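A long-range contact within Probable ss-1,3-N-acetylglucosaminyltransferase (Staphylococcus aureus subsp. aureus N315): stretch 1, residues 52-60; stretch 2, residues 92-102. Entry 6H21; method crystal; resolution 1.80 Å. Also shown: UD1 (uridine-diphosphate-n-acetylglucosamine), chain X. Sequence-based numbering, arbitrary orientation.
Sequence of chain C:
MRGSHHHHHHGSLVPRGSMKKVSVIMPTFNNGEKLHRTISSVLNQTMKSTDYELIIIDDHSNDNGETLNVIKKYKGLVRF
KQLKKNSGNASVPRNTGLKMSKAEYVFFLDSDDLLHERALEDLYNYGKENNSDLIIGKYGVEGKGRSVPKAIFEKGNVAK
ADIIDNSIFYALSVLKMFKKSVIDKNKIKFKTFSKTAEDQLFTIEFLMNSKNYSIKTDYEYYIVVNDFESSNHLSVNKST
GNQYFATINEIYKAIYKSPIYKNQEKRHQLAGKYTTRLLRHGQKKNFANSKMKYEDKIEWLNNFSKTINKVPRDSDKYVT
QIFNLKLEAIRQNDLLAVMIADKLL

Stretch 1 52-60: YELIIIDDH
Stretch 2, residues 92-102: VPRNTGLKMSK

Where a helix packs on a β-strand, alternate strand side chains usually meet one helical face, and this contact is a worked example. At its centre, Ile57 (chi1 m, chi2 m) points toward the helix. Its CG2 lies 3.8 Å from Pro93 CB, its CG1 3.4 Å from Pro93 O, and its CD1 3.5 Å from Met100 SD. Pro93 suits this place as a compact, rigid apolar ring (C-gamma exo). Gly97 brings bare backbone to the interface: its N is 4.0 Å from Ile57 CG1, and its O is 3.9 Å from Ile55 CD1. Met100, flexible, with chi angles m, t and p, also reaches the branched Ile55 (m, t), its CE 3.7 Å from Ile55 CG2. Ile55, Ile57 and Pro93 are buried, and the two stretches together bury 387 Å² without a direct hydrogen bond between them; Ile56, by contrast, points away.

Strand 52-58 runs extended, and helix 92-100 lies over it at 144° between N-to-C directions, roughly antiparallel, with the axes 8.2 Å apart at closest approach. The register pairs Ile57 with Pro93 (CA to CA 5.5 Å) and Ile55 with Gly97 (CA to CA 6.4 Å).

Thr96 (chi1 m) satisfies its hydroxyl within the helix, OG1 donating to Val92 O at 2.8 Å, and leaves CB 4.0 Å from Ile57 CG2. Beyond the helix, Ser101 departs from helical phi/psi at -85/133, its CB 3.9 Å from Ile55 CD1.

The edges are polar. Glu53 (p, t, chi3 3°) has OE2 2.6 Å from a water O that donates to it; the same water O accepts from Lys102 N at 2.8 Å, bridging the stretches. At the other end, Asp59 (chi1 t) sets CG 3.6 Å from Pro93 CG, while its OD2 accepts from UD1 N3 at 2.8 Å. Arg94 points away from the strand, and its NH2 donates to UD1 O4' at 2.9 Å, so both stretches hold the nucleotide sugar.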

# COMPACT_ATOMS: atom_id res chain seq x y z
N TYR C 52 35.28 38.45 27.57
CA TYR C 52 34.31 37.37 27.65
C TYR C 52 34.35 36.73 29.04
O TYR C 52 35.27 36.95 29.80
CB TYR C 52 34.55 36.37 26.51
CG TYR C 52 35.72 35.43 26.70
CD1 TYR C 52 36.99 35.79 26.27
CD2 TYR C 52 35.56 34.20 27.32
CE1 TYR C 52 38.07 34.94 26.46
CE2 TYR C 52 36.63 33.34 27.51
CZ TYR C 52 37.89 33.71 27.07
OH TYR C 52 38.93 32.87 27.23
N GLU C 53 33.33 35.91 29.32
CA GLU C 53 33.25 35.21 30.57
C GLU C 53 32.77 33.79 30.29
O GLU C 53 32.07 33.54 29.33
CB GLU C 53 32.29 35.91 31.54
CG GLU C 53 30.88 36.13 31.00
CD GLU C 53 29.95 36.92 31.91
OE1 GLU C 53 30.39 37.37 32.98
OE2 GLU C 53 28.77 37.08 31.56
N LEU C 54 33.15 32.88 31.18
CA LEU C 54 32.57 31.58 31.23
C LEU C 54 31.68 31.50 32.47
O LEU C 54 32.13 31.79 33.60
CB LEU C 54 33.71 30.55 31.27
CG LEU C 54 33.27 29.13 31.58
CD1 LEU C 54 32.34 28.60 30.51
CD2 LEU C 54 34.49 28.24 31.73
N ILE C 55 30.39 31.19 32.24
CA ILE C 55 29.42 30.97 33.30
C ILE C 55 29.19 29.47 33.40
O ILE C 55 28.65 28.88 32.48
CB ILE C 55 28.10 31.73 33.05
CG1 ILE C 55 28.32 33.22 32.78
CG2 ILE C 55 27.12 31.50 34.19
CD1 ILE C 55 27.08 33.96 32.29
N ILE C 56 29.61 28.86 34.51
CA ILE C 56 29.37 27.44 34.76
C ILE C 56 28.16 27.30 35.70
O ILE C 56 28.14 27.84 36.81
CB ILE C 56 30.61 26.74 35.34
CG1 ILE C 56 31.88 27.08 34.55
CG2 ILE C 56 30.37 25.24 35.43
CD1 ILE C 56 33.16 26.53 35.16
N ILE C 57 27.15 26.55 35.25
CA ILE C 57 26.00 26.25 36.08
C ILE C 57 25.99 24.75 36.36
O ILE C 57 25.71 23.98 35.48
CB ILE C 57 24.69 26.68 35.40
CG1 ILE C 57 24.79 28.08 34.80
CG2 ILE C 57 23.54 26.54 36.39
CD1 ILE C 57 24.90 29.17 35.83
N ASP C 58 26.26 24.36 37.61
CA ASP C 58 26.30 22.94 37.95
C ASP C 58 24.91 22.46 38.40
O ASP C 58 24.33 22.98 39.36
CB ASP C 58 27.34 22.64 39.02
CG ASP C 58 27.40 21.15 39.31
OD1 ASP C 58 27.91 20.41 38.43
OD2 ASP C 58 26.88 20.75 40.35
N ASP C 59 24.41 21.42 37.72
CA ASP C 59 23.04 20.93 37.93
C ASP C 59 23.02 19.94 39.10
O ASP C 59 22.57 18.80 38.97
CB ASP C 59 22.47 20.34 36.63
CG ASP C 59 20.94 20.27 36.58
OD1 ASP C 59 20.28 20.82 37.48
OD2 ASP C 59 20.43 19.67 35.62
N HIS C 60 23.48 20.42 40.26
CA HIS C 60 23.59 19.68 41.52
C HIS C 60 24.23 18.30 41.29
O HIS C 60 23.59 17.27 41.50
CB HIS C 60 22.23 19.61 42.24
CG HIS C 60 22.38 19.45 43.72
ND1 HIS C 60 22.10 18.27 44.37
CD2 HIS C 60 22.82 20.30 44.67
CE1 HIS C 60 22.34 18.41 45.66
NE2 HIS C 60 22.80 19.65 45.87
N VAL C 92 17.16 24.02 32.52
CA VAL C 92 17.15 24.96 33.67
C VAL C 92 18.54 25.59 33.87
O VAL C 92 18.65 26.82 34.01
CB VAL C 92 16.64 24.27 34.96
CG1 VAL C 92 16.87 25.12 36.19
CG2 VAL C 92 15.17 23.89 34.84
N PRO C 93 19.64 24.80 33.93
CA PRO C 93 20.98 25.38 34.02
C PRO C 93 21.27 26.41 32.91
O PRO C 93 21.86 27.44 33.18
CB PRO C 93 21.95 24.19 33.89
CG PRO C 93 21.11 22.95 34.14
CD PRO C 93 19.66 23.33 33.92
N ARG C 94 20.86 26.13 31.67
CA ARG C 94 21.06 27.08 30.58
C ARG C 94 20.21 28.33 30.81
O ARG C 94 20.70 29.46 30.57
CB ARG C 94 20.78 26.43 29.22
CG ARG C 94 21.88 25.52 28.71
CD ARG C 94 21.44 24.84 27.43
NE ARG C 94 22.37 23.88 26.85
CZ ARG C 94 22.02 22.98 25.92
NH1 ARG C 94 20.75 22.89 25.57
NH2 ARG C 94 22.93 22.19 25.37
N ASN C 95 18.97 28.16 31.28
CA ASN C 95 18.10 29.30 31.62
C ASN C 95 18.77 30.14 32.71
O ASN C 95 18.76 31.37 32.64
CB ASN C 95 16.70 28.89 32.08
CG ASN C 95 15.79 28.43 30.96
OD1 ASN C 95 16.05 28.69 29.78
ND2 ASN C 95 14.71 27.75 31.32
N THR C 96 19.32 29.48 33.74
CA THR C 96 19.99 30.17 34.85
C THR C 96 21.14 31.05 34.33
O THR C 96 21.31 32.18 34.79
CB THR C 96 20.53 29.18 35.89
OG1 THR C 96 19.51 28.26 36.25
CG2 THR C 96 21.04 29.89 37.13
N GLY C 97 21.93 30.50 33.40
CA GLY C 97 23.03 31.18 32.71
C GLY C 97 22.58 32.40 31.93
O GLY C 97 23.24 33.44 31.99
N LEU C 98 21.47 32.30 31.19
CA LEU C 98 20.93 33.45 30.41
C LEU C 98 20.66 34.66 31.33
O LEU C 98 21.02 35.80 30.99
CB LEU C 98 19.67 33.00 29.67
CG LEU C 98 19.93 32.07 28.49
CD1 LEU C 98 18.64 31.47 27.95
CD2 LEU C 98 20.69 32.82 27.39
N LYS C 99 20.03 34.40 32.48
CA LYS C 99 19.66 35.46 33.45
C LYS C 99 20.93 36.11 34.03
O LYS C 99 20.92 37.30 34.37
CB LYS C 99 18.76 34.87 34.53
N MET C 100 22.02 35.35 34.14
CA MET C 100 23.28 35.83 34.69
C MET C 100 24.07 36.67 33.68
O MET C 100 24.84 37.53 34.08
CB MET C 100 24.15 34.66 35.16
CG MET C 100 23.62 34.04 36.44
SD MET C 100 24.42 32.49 36.89
CE MET C 100 26.05 33.09 37.34
N SER C 101 23.90 36.42 32.38
CA SER C 101 24.70 37.12 31.36
C SER C 101 24.04 38.46 31.01
O SER C 101 22.85 38.53 30.74
CB SER C 101 24.87 36.26 30.13
OG SER C 101 25.44 37.03 29.08
N LYS C 102 24.85 39.51 30.97
CA LYS C 102 24.46 40.79 30.44
C LYS C 102 25.38 41.09 29.25
O LYS C 102 25.64 42.23 28.96
CB LYS C 102 24.55 41.88 31.52
CG LYS C 102 23.57 41.74 32.67
C1' UD1 X . 22.91 15.96 23.15
C2' UD1 X . 22.88 16.68 21.80
C3' UD1 X . 23.40 18.11 21.97
C4' UD1 X . 22.60 18.82 23.06
C5' UD1 X . 22.52 17.99 24.35
C6' UD1 X . 21.62 18.64 25.40
C7' UD1 X . 23.18 15.27 19.80
C8' UD1 X . 24.19 14.63 18.89
N2' UD1 X . 23.69 15.97 20.82
O1' UD1 X . 24.27 15.93 23.60
O3' UD1 X . 23.29 18.82 20.73
O4' UD1 X . 23.23 20.07 23.35
O5' UD1 X . 22.07 16.65 24.08
O6' UD1 X . 20.32 18.94 24.89
O7' UD1 X . 21.98 15.18 19.61
N1 UD1 X . 23.42 18.23 31.83
C2 UD1 X . 22.74 18.95 32.83
N3 UD1 X . 21.96 18.34 33.71
C4 UD1 X . 21.82 17.02 33.69
C5 UD1 X . 22.48 16.26 32.72
C6 UD1 X . 23.28 16.89 31.77
O2 UD1 X . 22.83 20.18 32.90
O4 UD1 X . 21.09 16.50 34.57
C1B UD1 X . 24.24 18.99 30.89
C2B UD1 X . 25.60 18.39 30.60
O2' UD1 X . 26.52 18.67 31.65
C3B UD1 X . 25.95 19.05 29.28
C4B UD1 X . 24.59 19.26 28.61
O4B UD1 X . 23.59 19.10 29.62
O3B UD1 X . 26.59 20.31 29.50
C5B UD1 X . 24.32 18.25 27.50
O5B UD1 X . 24.67 16.96 27.97
PA UD1 X . 25.55 15.94 27.11
O1A UD1 X . 25.71 14.72 27.95
O2A UD1 X . 26.75 16.62 26.46
O3A UD1 X . 24.50 15.61 25.97
PB UD1 X . 24.86 14.85 24.61
O1B UD1 X . 24.05 13.60 24.56
O2B UD1 X . 26.36 14.76 24.37
O HOH W 1 27.52 39.40 31.80